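Local coordinates for protein C-1-tetrahydrofolate synthase, cytoplasmic, putative (Trypanosoma brucei, PDB 4CJX) that is probably a bifunctional, NADP-dependent methylenetetrahydrofolate dehydrogenase and methenyltetrahydrofolate cyclohydrolase that interconverts one-carbon forms of tetrahydrofolate, at residues A168-E173 with G294-V299; V91-N96 with E100-E105; T212-A217 with C221-I226; C115-V120 with L309-R314. All blocks are in the same frame, centred on the assembly; numbering follows the deposited sequence.

Interaction 1. Residues A168-E173 with G294-V299; sequences ASAVME and GGVGPV. With 9L9 ((2S)-2-[[4-[[2,4-bis(azanyl)-6-oxidanylidene-1H-pyrimidin-5-yl]carbamoylamino]phenyl]carbonylamino]pentanedioic acid), chain G.
Ala-170, on helix 166-178, turns its methyl group into the start of helix 296-316, between Val-296 and Val-299. Its CB lies 3.7 Å from CG1 of Val-299, and CG1 of Val-296 meets the same CB at 4.1 Å. With only a methyl group at this position the backbones come close, the CA atoms of Ala-170 and Val-299 being 5.3 Å apart. CG1 of Val-299, held anti to the backbone N (chi1 -175°), is the branch that reaches the alanine. One turn further along, Glu-173 extends the apolar strip with its aliphatic part: its CG sits 4.0 Å from the same CG1 of Val-299, the two side chains crossing nearly at right angles. A bend at chi2 carries its carboxylate onward to a salt bridge with Arg-176. No hydrogen bond joins the two segments.

The side of 294-299 that faces the inhibitor 9L9 is mostly backbone. Gly-294 N makes a short but weak hydrogen bond to the alpha-carboxylate O of 9L9, 2.6 Å long and bent to 124°. Gly-297, lacking a side chain, lets the inhibitor lie against its main chain, with its C 3.3 Å from O7B of 9L9. Pro-298 adds CD at 3.6 Å from the ligand O. The contact thus backs one wall of the folate-analogue pocket. Around it, helix 30-51 packs on Pro-298 and Val-299, helix 197-206 takes Val-171 and Met-172, and Ile-255 of strand 253-256 touches both Val-171 and Val-296.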
# COMPACT_ATOMS: atom_id res chain seq x y z
N ALA B 168 -11.34 -4.54 -5.94
CA ALA B 168 -10.93 -5.00 -4.60
C ALA B 168 -12.14 -5.17 -3.74
O ALA B 168 -12.30 -6.17 -3.04
CB ALA B 168 -9.98 -4.02 -3.96
N SER B 169 -13.02 -4.19 -3.80
CA SER B 169 -14.25 -4.25 -3.04
C SER B 169 -15.13 -5.49 -3.38
O SER B 169 -15.73 -6.10 -2.50
CB SER B 169 -15.00 -2.99 -3.31
OG SER B 169 -16.04 -2.88 -2.41
N ALA B 170 -15.24 -5.79 -4.68
CA ALA B 170 -16.00 -6.92 -5.17
C ALA B 170 -15.43 -8.24 -4.63
O ALA B 170 -16.19 -9.11 -4.27
CB ALA B 170 -16.00 -6.93 -6.69
N VAL B 171 -14.10 -8.36 -4.57
CA VAL B 171 -13.46 -9.55 -4.03
C VAL B 171 -13.86 -9.74 -2.59
O VAL B 171 -14.23 -10.86 -2.17
CB VAL B 171 -11.92 -9.48 -4.11
CG1 VAL B 171 -11.29 -10.56 -3.26
CG2 VAL B 171 -11.45 -9.60 -5.55
N MET B 172 -13.79 -8.65 -1.81
CA MET B 172 -14.11 -8.74 -0.40
C MET B 172 -15.59 -9.08 -0.23
O MET B 172 -15.95 -9.88 0.65
CB MET B 172 -13.75 -7.43 0.35
CG MET B 172 -12.26 -7.08 0.38
SD MET B 172 -11.17 -8.45 0.80
CE MET B 172 -11.38 -8.60 2.58
N GLU B 173 -16.43 -8.54 -1.10
CA GLU B 173 -17.86 -8.86 -1.06
C GLU B 173 -18.13 -10.34 -1.39
O GLU B 173 -19.01 -10.97 -0.79
CB GLU B 173 -18.63 -7.94 -2.01
CG GLU B 173 -20.12 -8.25 -2.19
CD GLU B 173 -20.97 -7.99 -0.94
OE1 GLU B 173 -20.53 -7.30 0.01
OE2 GLU B 173 -22.11 -8.51 -0.93
N GLY B 294 -18.96 -13.94 -15.08
CA GLY B 294 -20.08 -14.10 -14.17
C GLY B 294 -19.74 -14.18 -12.70
O GLY B 294 -20.60 -14.58 -11.91
N GLY B 295 -18.52 -13.79 -12.33
CA GLY B 295 -18.08 -13.88 -10.93
C GLY B 295 -17.76 -12.50 -10.42
O GLY B 295 -18.67 -11.75 -10.04
N VAL B 296 -16.48 -12.13 -10.46
CA VAL B 296 -16.06 -10.86 -9.93
C VAL B 296 -16.59 -9.65 -10.74
O VAL B 296 -16.95 -8.63 -10.15
CB VAL B 296 -14.51 -10.80 -9.77
CG1 VAL B 296 -14.07 -9.41 -9.35
CG2 VAL B 296 -14.06 -11.82 -8.75
N GLY B 297 -16.69 -9.80 -12.06
CA GLY B 297 -17.01 -8.71 -12.94
C GLY B 297 -18.32 -7.99 -12.67
O GLY B 297 -18.36 -6.76 -12.58
N PRO B 298 -19.42 -8.76 -12.55
CA PRO B 298 -20.67 -8.06 -12.30
C PRO B 298 -20.68 -7.34 -10.95
O PRO B 298 -21.24 -6.24 -10.84
CB PRO B 298 -21.74 -9.17 -12.38
CG PRO B 298 -21.06 -10.27 -13.15
CD PRO B 298 -19.61 -10.19 -12.80
N VAL B 299 -20.03 -7.95 -9.96
CA VAL B 299 -19.94 -7.34 -8.63
C VAL B 299 -19.05 -6.10 -8.62
O VAL B 299 -19.34 -5.14 -7.92
CB VAL B 299 -19.54 -8.36 -7.55
CG1 VAL B 299 -19.57 -7.72 -6.16
CG2 VAL B 299 -20.52 -9.53 -7.58
N2A 9L9 G . -11.30 3.17 -14.18
N1 9L9 G . -10.93 0.97 -15.14
C2 9L9 G . -11.53 1.72 -14.18
N3 9L9 G . -12.33 1.16 -13.18
C4 9L9 G . -12.46 -0.23 -13.31
O4A 9L9 G . -13.16 -0.71 -12.43
N5A 9L9 G . -12.15 -2.37 -14.44
C5 9L9 G . -11.84 -1.03 -14.28
C6 9L9 G . -11.09 -0.37 -15.21
N7 9L9 G . -10.41 -1.11 -16.27
O8A 9L9 G . -14.35 -2.07 -14.96
N9 9L9 G . -13.47 -4.14 -14.96
C1B 9L9 G . -14.59 -4.87 -15.27
C2B 9L9 G . -14.40 -6.22 -15.61
C3B 9L9 G . -15.47 -7.05 -15.96
C4B 9L9 G . -16.78 -6.55 -15.98
C5B 9L9 G . -16.97 -5.21 -15.60
C6B 9L9 G . -15.90 -4.37 -15.26
C7B 9L9 G . -17.94 -7.48 -16.29
O7B 9L9 G . -19.00 -7.21 -15.79
CAW 9L9 G . -13.38 -2.79 -14.82
N 9L9 G . -17.80 -8.60 -17.03
CA 9L9 G . -18.84 -9.59 -17.27
C 9L9 G . -18.57 -10.78 -16.39
OXT 9L9 G . -17.39 -10.95 -16.01
CB 9L9 G . -18.88 -10.14 -18.67
CG 9L9 G . -18.35 -9.15 -19.68
CD 9L9 G . -18.77 -9.59 -21.05
OE1 9L9 G . -19.97 -9.73 -21.26
OE2 9L9 G . -17.90 -9.80 -21.91
O 9L9 G . -19.48 -11.59 -16.07

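Interaction 2. Residues V91-N96 with E100-E105; sequences VELPAN and EALERE. Unlike the reference sequence in segment 100-105: Ala-101 (reference Thr).
Val-91 and Leu-93 of an outer strand face Glu-105 and Leu-102 of the helix that follows, in the first half of a beta-alpha-beta crossover. Strand 87-93 leads through a short loop into helix 99-110, and the chain then returns as strand 117-120 at the other margin of the same three-stranded parallel sheet. Thr-61 and Ile-63 of the central strand 58-64, and Gly-65 just beyond it, are the backbone hydrogen-bond partners of Val-91 and Leu-93.

The purely apolar part is a meeting of two leucines whose side chains cross at about a right angle. Leu-102 leaves its helix pointing to one side of the strand, and its end swings nearer so that one methyl reaches Leu-93; beyond the pair, the same residue rests on Ile-128 and Ala-133.

The second kind of contact sets a carboxylate chain against an aliphatic branch. Glu-105 and Val-91 approach from opposite directions, their CA atoms 8.4 Å apart. CG of Glu-105, anti to the backbone N (chi1 -168°), lies 3.7 Å from CG1 of Val-91, and a bend at chi2 (57°) brings the carboxylate up beside the valine. Glu-92, between the two inward residues of the strand, instead forms a salt bridge with Arg-78. No hydrogen bond links the segments, so van der Waals contact alone joins them: CD1 of Leu-93 lies 3.9 Å from CD1 of Leu-102, and OE2 of Glu-105 lies 3.6 Å from CG2 of Val-91.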
# COMPACT_ATOMS: atom_id res chain seq x y z
N VAL B 91 -19.00 10.11 -21.47
CA VAL B 91 -18.09 10.83 -22.36
C VAL B 91 -17.33 9.80 -23.18
O VAL B 91 -16.92 8.77 -22.64
CB VAL B 91 -17.09 11.71 -21.58
CG1 VAL B 91 -16.14 12.43 -22.54
CG2 VAL B 91 -17.82 12.72 -20.69
N GLU B 92 -17.15 10.09 -24.47
CA GLU B 92 -16.33 9.28 -25.37
C GLU B 92 -15.33 10.16 -26.08
O GLU B 92 -15.71 11.11 -26.78
CB GLU B 92 -17.18 8.60 -26.45
CG GLU B 92 -18.06 7.48 -25.93
CD GLU B 92 -19.38 7.98 -25.38
OE1 GLU B 92 -20.09 8.70 -26.08
OE2 GLU B 92 -19.71 7.63 -24.22
N LEU B 93 -14.05 9.83 -25.92
CA LEU B 93 -12.98 10.57 -26.56
C LEU B 93 -12.23 9.63 -27.51
O LEU B 93 -12.29 8.41 -27.34
CB LEU B 93 -12.04 11.14 -25.48
CG LEU B 93 -12.69 12.11 -24.47
CD1 LEU B 93 -11.86 12.22 -23.19
CD2 LEU B 93 -12.91 13.48 -25.10
N PRO B 94 -11.53 10.19 -28.50
CA PRO B 94 -10.81 9.37 -29.46
C PRO B 94 -9.51 8.85 -28.90
O PRO B 94 -9.02 9.35 -27.87
CB PRO B 94 -10.54 10.34 -30.61
CG PRO B 94 -10.42 11.66 -29.95
CD PRO B 94 -11.35 11.63 -28.77
N ALA B 95 -8.94 7.86 -29.57
CA ALA B 95 -7.66 7.30 -29.15
C ALA B 95 -6.64 8.42 -29.07
O ALA B 95 -5.81 8.45 -28.16
CB ALA B 95 -7.18 6.21 -30.11
N ASN B 96 -6.79 9.34 -30.01
CA ASN B 96 -6.00 10.57 -30.17
C ASN B 96 -5.92 11.54 -29.03
O ASN B 96 -5.05 12.42 -29.05
CB ASN B 96 -6.63 11.44 -31.27
CG ASN B 96 -6.62 10.77 -32.60
OD1 ASN B 96 -7.28 9.75 -32.80
ND2 ASN B 96 -5.88 11.33 -33.53
N GLU B 100 -4.51 17.72 -22.69
CA GLU B 100 -5.31 18.88 -22.29
C GLU B 100 -6.80 18.64 -22.42
O GLU B 100 -7.56 19.00 -21.53
CB GLU B 100 -4.95 20.12 -23.12
CG GLU B 100 -5.84 21.31 -22.79
CD GLU B 100 -5.67 22.46 -23.74
OE1 GLU B 100 -5.38 22.21 -24.93
OE2 GLU B 100 -5.86 23.62 -23.31
N ALA B 101 -7.22 18.06 -23.55
CA ALA B 101 -8.63 17.76 -23.77
C ALA B 101 -9.18 16.78 -22.72
O ALA B 101 -10.29 16.96 -22.22
CB ALA B 101 -8.85 17.23 -25.18
N LEU B 102 -8.39 15.76 -22.37
CA LEU B 102 -8.80 14.80 -21.35
C LEU B 102 -8.96 15.45 -19.97
O LEU B 102 -9.95 15.24 -19.28
CB LEU B 102 -7.80 13.63 -21.27
CG LEU B 102 -8.01 12.59 -20.16
CD1 LEU B 102 -9.42 12.01 -20.19
CD2 LEU B 102 -7.00 11.45 -20.25
N GLU B 103 -7.97 16.25 -19.58
CA GLU B 103 -8.01 16.95 -18.30
C GLU B 103 -9.14 17.97 -18.22
O GLU B 103 -9.79 18.10 -17.18
CB GLU B 103 -6.64 17.58 -18.04
CG GLU B 103 -5.55 16.53 -17.85
CD GLU B 103 -4.16 17.09 -17.59
OE1 GLU B 103 -3.90 18.25 -17.92
OE2 GLU B 103 -3.32 16.35 -17.04
N ARG B 104 -9.41 18.67 -19.32
CA ARG B 104 -10.50 19.65 -19.37
C ARG B 104 -11.86 18.99 -19.15
O ARG B 104 -12.74 19.54 -18.48
N GLU B 105 -12.03 17.81 -19.72
CA GLU B 105 -13.24 17.04 -19.54
C GLU B 105 -13.41 16.56 -18.07
O GLU B 105 -14.51 16.62 -17.48
CB GLU B 105 -13.21 15.86 -20.52
CG GLU B 105 -14.53 15.15 -20.66
CD GLU B 105 -15.64 16.08 -21.08
OE1 GLU B 105 -15.48 16.79 -22.10
OE2 GLU B 105 -16.69 16.09 -20.39

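Interaction 3. Residues T212-A217 with C221-I226; sequences TVVHSA and CDIADI
The flat groups in this contact are the peptide carbonyls at the end of the strand: CD1 of Ile-223 approaches O of His-215 to 3.4 Å and O of Ser-216 to 4.1 Å. The imidazole of His-215 has no partner across the contact, since its CB points away from the helix; its side chain lies near that of Arg-192, a residue that binds NADP(+), as does Ser-216 itself. The isoleucine thus packs beneath a turn that borders the cofactor site.

The remaining contacts are between branched aliphatic groups. Val-214 splits its two methyls between residues one helical turn apart: CG1 is 3.7 Å from CG1 of Ile-223, and CG2 is 3.7 Å from CD1 of Ile-226. Its chi1 of 132° lies away from the staggered values, and in this rotation each isoleucine meets one methyl. Further back on the strand, CG2 of Thr-212 meets CG2 of Ile-226 at 3.8 Å. That methyl is anti to the backbone N, while OG1 is turned to a hydrogen bond with OG1 of Thr-212 in the second subunit.

Strand 212-214 and helix 221-226 run nearly antiparallel, at 148° with axes 9.9 Å apart, as expected for a beta-alpha step of the Rossmann-like cofactor domain. Strand 210-214 is hydrogen-bonded to strand 186-190 within its own sheet, and Leu-190 and Val-188 of that strand extend the apolar layer beneath the helix. On its other margin Thr-212 and Val-213 join an antiparallel ladder with the second subunit, so the sheet continues across the dimer.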
# COMPACT_ATOMS: atom_id res chain seq x y z
N THR B 212 0.61 -13.30 0.90
CA THR B 212 1.76 -13.37 0.04
C THR B 212 1.33 -12.81 -1.30
O THR B 212 0.28 -13.18 -1.79
CB THR B 212 2.20 -14.83 -0.17
OG1 THR B 212 2.53 -15.41 1.08
CG2 THR B 212 3.37 -14.87 -1.06
N VAL B 213 2.15 -11.97 -1.89
CA VAL B 213 1.92 -11.42 -3.21
C VAL B 213 2.93 -11.99 -4.20
O VAL B 213 4.13 -12.04 -3.93
CB VAL B 213 2.11 -9.89 -3.22
CG1 VAL B 213 2.00 -9.37 -4.64
CG2 VAL B 213 1.06 -9.25 -2.32
N VAL B 214 2.39 -12.36 -5.35
CA VAL B 214 3.12 -13.01 -6.41
C VAL B 214 2.70 -12.33 -7.74
O VAL B 214 1.72 -11.56 -7.77
CB VAL B 214 2.74 -14.51 -6.31
CG1 VAL B 214 2.35 -15.13 -7.61
CG2 VAL B 214 3.80 -15.30 -5.55
N HIS B 215 3.45 -12.59 -8.81
CA HIS B 215 3.18 -12.00 -10.14
C HIS B 215 3.01 -13.06 -11.22
O HIS B 215 3.48 -14.19 -11.04
CB HIS B 215 4.32 -11.09 -10.54
CG HIS B 215 4.49 -9.93 -9.63
ND1 HIS B 215 3.95 -8.69 -9.91
CD2 HIS B 215 5.07 -9.82 -8.41
CE1 HIS B 215 4.23 -7.85 -8.92
NE2 HIS B 215 4.89 -8.52 -7.99
N SER B 216 2.39 -12.72 -12.36
CA SER B 216 2.20 -13.73 -13.42
C SER B 216 3.50 -14.37 -13.88
O SER B 216 3.55 -15.59 -14.16
CB SER B 216 1.42 -13.18 -14.62
OG SER B 216 1.95 -11.93 -15.04
N ALA B 217 4.57 -13.56 -13.91
CA ALA B 217 5.86 -14.03 -14.35
C ALA B 217 6.79 -14.42 -13.22
O ALA B 217 7.95 -14.67 -13.45
CB ALA B 217 6.51 -12.99 -15.26
N CYS B 221 7.59 -22.49 -10.01
CA CYS B 221 7.79 -23.38 -8.88
C CYS B 221 7.40 -22.69 -7.56
O CYS B 221 6.83 -23.33 -6.67
CB CYS B 221 9.21 -23.91 -8.84
SG CYS B 221 10.52 -22.67 -8.64
N ASP B 222 7.68 -21.38 -7.47
CA ASP B 222 7.31 -20.58 -6.31
C ASP B 222 5.79 -20.37 -6.24
O ASP B 222 5.18 -20.48 -5.19
CB ASP B 222 8.01 -19.22 -6.34
CG ASP B 222 9.51 -19.32 -6.15
OD1 ASP B 222 9.99 -20.35 -5.64
OD2 ASP B 222 10.23 -18.35 -6.47
N ILE B 223 5.18 -20.05 -7.38
CA ILE B 223 3.76 -19.78 -7.40
C ILE B 223 3.05 -21.07 -6.93
O ILE B 223 2.15 -21.04 -6.07
CB ILE B 223 3.27 -19.38 -8.82
CG1 ILE B 223 3.88 -18.05 -9.26
CG2 ILE B 223 1.76 -19.32 -8.88
CD1 ILE B 223 3.44 -17.61 -10.65
N ALA B 224 3.47 -22.19 -7.48
CA ALA B 224 2.87 -23.48 -7.15
C ALA B 224 2.96 -23.76 -5.64
O ALA B 224 1.98 -24.11 -4.99
CB ALA B 224 3.55 -24.58 -7.93
N ASP B 225 4.16 -23.60 -5.11
CA ASP B 225 4.41 -23.79 -3.70
C ASP B 225 3.53 -22.86 -2.83
O ASP B 225 2.99 -23.27 -1.83
CB ASP B 225 5.86 -23.45 -3.43
CG ASP B 225 6.29 -23.81 -2.05
OD1 ASP B 225 6.22 -25.03 -1.70
OD2 ASP B 225 6.73 -22.89 -1.31
N ILE B 226 3.40 -21.61 -3.26
CA ILE B 226 2.66 -20.63 -2.51
C ILE B 226 1.16 -20.94 -2.57
O ILE B 226 0.48 -20.97 -1.54
CB ILE B 226 3.04 -19.20 -2.98
CG1 ILE B 226 4.45 -18.87 -2.44
CG2 ILE B 226 2.02 -18.16 -2.47
CD1 ILE B 226 5.16 -17.74 -3.16

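Interaction 4. Residues C115-V120 with L309-R314; sequences CHSIVV and LTMFKR. With 9L9 ((2S)-2-[[4-[[2,4-bis(azanyl)-6-oxidanylidene-1H-pyrimidin-5-yl]carbamoylamino]phenyl]carbonylamino]pentanedioic acid), chain G.
Phe-312 has its ring anti to the backbone N (chi1 170°), which swings it off the flank of helix 296-316 toward His-116, whose own ring is anti to the carbonyl carbon. The rings form an offset edge-to-face pair: the phenyl edge addresses the imidazole face, with centroids 5.1 Å apart and planes at 64°. CD1 of Phe-312 and CE1 of His-116 are only 3.2 Å apart, a tight approach.

Met-311, bent at chi2 and chi3, curls over the start of the strand. Its CE lies 3.5 Å from O of His-116, and its SD lies 3.5 Å from OG of Ser-117, whose hydroxyl is hydrogen-bonded to Thr-308. At the far end of strand 117-120, N2A of the inhibitor 9L9 donates to O of Val-120 (2.7 Å, 140°), so the strand anchored here against the last helix also lines the folate-analogue pocket.

ND1 of His-116 is paired with the backbone N of Gly-58, which must be the donor; the imidazole that receives the phenyl edge would then, if neutral, probably carry its proton on NE2.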
# COMPACT_ATOMS: atom_id res chain seq x y z
N CYS B 115 -23.13 15.58 -10.84
CA CYS B 115 -22.18 14.47 -10.98
C CYS B 115 -21.39 14.24 -9.67
O CYS B 115 -20.61 15.09 -9.25
CB CYS B 115 -21.19 14.74 -12.12
SG CYS B 115 -19.81 13.55 -12.25
N HIS B 116 -21.60 13.08 -9.05
CA HIS B 116 -20.95 12.72 -7.79
C HIS B 116 -19.78 11.74 -7.92
O HIS B 116 -18.96 11.63 -7.00
CB HIS B 116 -22.01 12.17 -6.86
CG HIS B 116 -23.16 13.10 -6.70
ND1 HIS B 116 -24.43 12.82 -7.16
CD2 HIS B 116 -23.21 14.37 -6.24
CE1 HIS B 116 -25.22 13.85 -6.93
NE2 HIS B 116 -24.50 14.80 -6.37
N SER B 117 -19.68 11.08 -9.06
CA SER B 117 -18.62 10.10 -9.34
C SER B 117 -18.05 10.29 -10.73
O SER B 117 -18.81 10.43 -11.68
CB SER B 117 -19.20 8.67 -9.27
OG SER B 117 -19.18 8.17 -7.95
N ILE B 118 -16.73 10.22 -10.85
CA ILE B 118 -16.04 10.22 -12.13
C ILE B 118 -15.17 8.98 -12.31
O ILE B 118 -14.27 8.71 -11.51
CB ILE B 118 -15.13 11.46 -12.27
CG1 ILE B 118 -15.97 12.73 -12.22
CG2 ILE B 118 -14.31 11.39 -13.55
CD1 ILE B 118 -15.16 13.99 -11.97
N VAL B 119 -15.44 8.23 -13.37
CA VAL B 119 -14.72 7.02 -13.70
C VAL B 119 -13.96 7.25 -15.01
O VAL B 119 -14.56 7.54 -16.06
CB VAL B 119 -15.69 5.83 -13.84
CG1 VAL B 119 -15.01 4.62 -14.50
CG2 VAL B 119 -16.27 5.42 -12.50
N VAL B 120 -12.64 7.11 -14.97
CA VAL B 120 -11.83 7.20 -16.18
C VAL B 120 -11.43 5.76 -16.52
O VAL B 120 -10.56 5.19 -15.87
CB VAL B 120 -10.58 8.11 -15.98
CG1 VAL B 120 -9.67 8.08 -17.20
CG2 VAL B 120 -11.00 9.55 -15.64
N LEU B 309 -23.26 5.91 -4.62
CA LEU B 309 -24.35 6.21 -3.69
C LEU B 309 -23.81 6.71 -2.35
O LEU B 309 -24.37 7.64 -1.79
CB LEU B 309 -25.25 4.99 -3.49
CG LEU B 309 -26.52 5.17 -2.64
CD1 LEU B 309 -27.49 6.17 -3.25
CD2 LEU B 309 -27.20 3.82 -2.47
N THR B 310 -22.73 6.11 -1.86
CA THR B 310 -22.06 6.60 -0.66
C THR B 310 -21.57 8.04 -0.85
O THR B 310 -21.80 8.91 0.01
CB THR B 310 -20.93 5.67 -0.20
OG1 THR B 310 -21.49 4.38 0.10
CG2 THR B 310 -20.26 6.18 1.04
N MET B 311 -20.96 8.32 -2.01
CA MET B 311 -20.48 9.68 -2.31
C MET B 311 -21.66 10.67 -2.45
O MET B 311 -21.61 11.78 -1.94
CB MET B 311 -19.58 9.68 -3.56
CG MET B 311 -18.29 8.88 -3.36
SD MET B 311 -17.72 7.94 -4.81
CE MET B 311 -16.81 9.24 -5.64
N PHE B 312 -22.72 10.23 -3.12
CA PHE B 312 -23.94 11.02 -3.22
C PHE B 312 -24.41 11.41 -1.82
O PHE B 312 -24.60 12.59 -1.55
CB PHE B 312 -25.02 10.24 -3.97
CG PHE B 312 -26.37 10.88 -3.92
CD1 PHE B 312 -26.64 12.03 -4.66
CD2 PHE B 312 -27.39 10.34 -3.15
CE1 PHE B 312 -27.90 12.62 -4.64
CE2 PHE B 312 -28.64 10.93 -3.12
CZ PHE B 312 -28.91 12.07 -3.87
N LYS B 313 -24.57 10.43 -0.92
CA LYS B 313 -25.09 10.71 0.42
C LYS B 313 -24.20 11.67 1.20
O LYS B 313 -24.70 12.58 1.84
CB LYS B 313 -25.35 9.42 1.22
CG LYS B 313 -26.48 8.58 0.63
CD LYS B 313 -26.94 7.42 1.52
CE LYS B 313 -25.78 6.60 2.05
NZ LYS B 313 -26.12 5.16 2.27
N ARG B 314 -22.89 11.50 1.10
CA ARG B 314 -21.95 12.38 1.77
C ARG B 314 -22.12 13.81 1.29
O ARG B 314 -22.21 14.73 2.12
CB ARG B 314 -20.50 11.92 1.55
N2A 9L9 G . -11.30 3.17 -14.18
N1 9L9 G . -10.93 0.97 -15.14
C2 9L9 G . -11.53 1.72 -14.18
N3 9L9 G . -12.33 1.16 -13.18
C4 9L9 G . -12.46 -0.23 -13.31
O4A 9L9 G . -13.16 -0.71 -12.43
N5A 9L9 G . -12.15 -2.37 -14.44
C5 9L9 G . -11.84 -1.03 -14.28
C6 9L9 G . -11.09 -0.37 -15.21
N7 9L9 G . -10.41 -1.11 -16.27
O8A 9L9 G . -14.35 -2.07 -14.96
N9 9L9 G . -13.47 -4.14 -14.96
C1B 9L9 G . -14.59 -4.87 -15.27
C2B 9L9 G . -14.40 -6.22 -15.61
C3B 9L9 G . -15.47 -7.05 -15.96
C4B 9L9 G . -16.78 -6.55 -15.98
C5B 9L9 G . -16.97 -5.21 -15.60
C6B 9L9 G . -15.90 -4.37 -15.26
C7B 9L9 G . -17.94 -7.48 -16.29
O7B 9L9 G . -19.00 -7.21 -15.79
CAW 9L9 G . -13.38 -2.79 -14.82
N 9L9 G . -17.80 -8.60 -17.03
CA 9L9 G . -18.84 -9.59 -17.27
C 9L9 G . -18.57 -10.78 -16.39
OXT 9L9 G . -17.39 -10.95 -16.01
CB 9L9 G . -18.88 -10.14 -18.67
CG 9L9 G . -18.35 -9.15 -19.68
CD 9L9 G . -18.77 -9.59 -21.05
OE1 9L9 G . -19.97 -9.73 -21.26
OE2 9L9 G . -17.90 -9.80 -21.91
O 9L9 G . -19.48 -11.59 -16.07

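Interactions 2 and 4 lie on the three-stranded sheet of the catalytic domain, their centres about 20 Å apart, and strand 117-120 directly follows helix 99-110 in the chain. Interaction 3 is far off in the cofactor domain, its centre about 38 Å from that of interaction 2, at the edge where the dimer forms. Interactions 1 and 4, with centres about 19 Å apart, both use helix 296-316 and both touch 9L9. This last helix starts at the pocket and runs on to pack against the catalytic domain's sheet, so it joins the two domains. Interaction 4 spans 189 residues of sequence; both interaction 1 and interaction 3 close within that span.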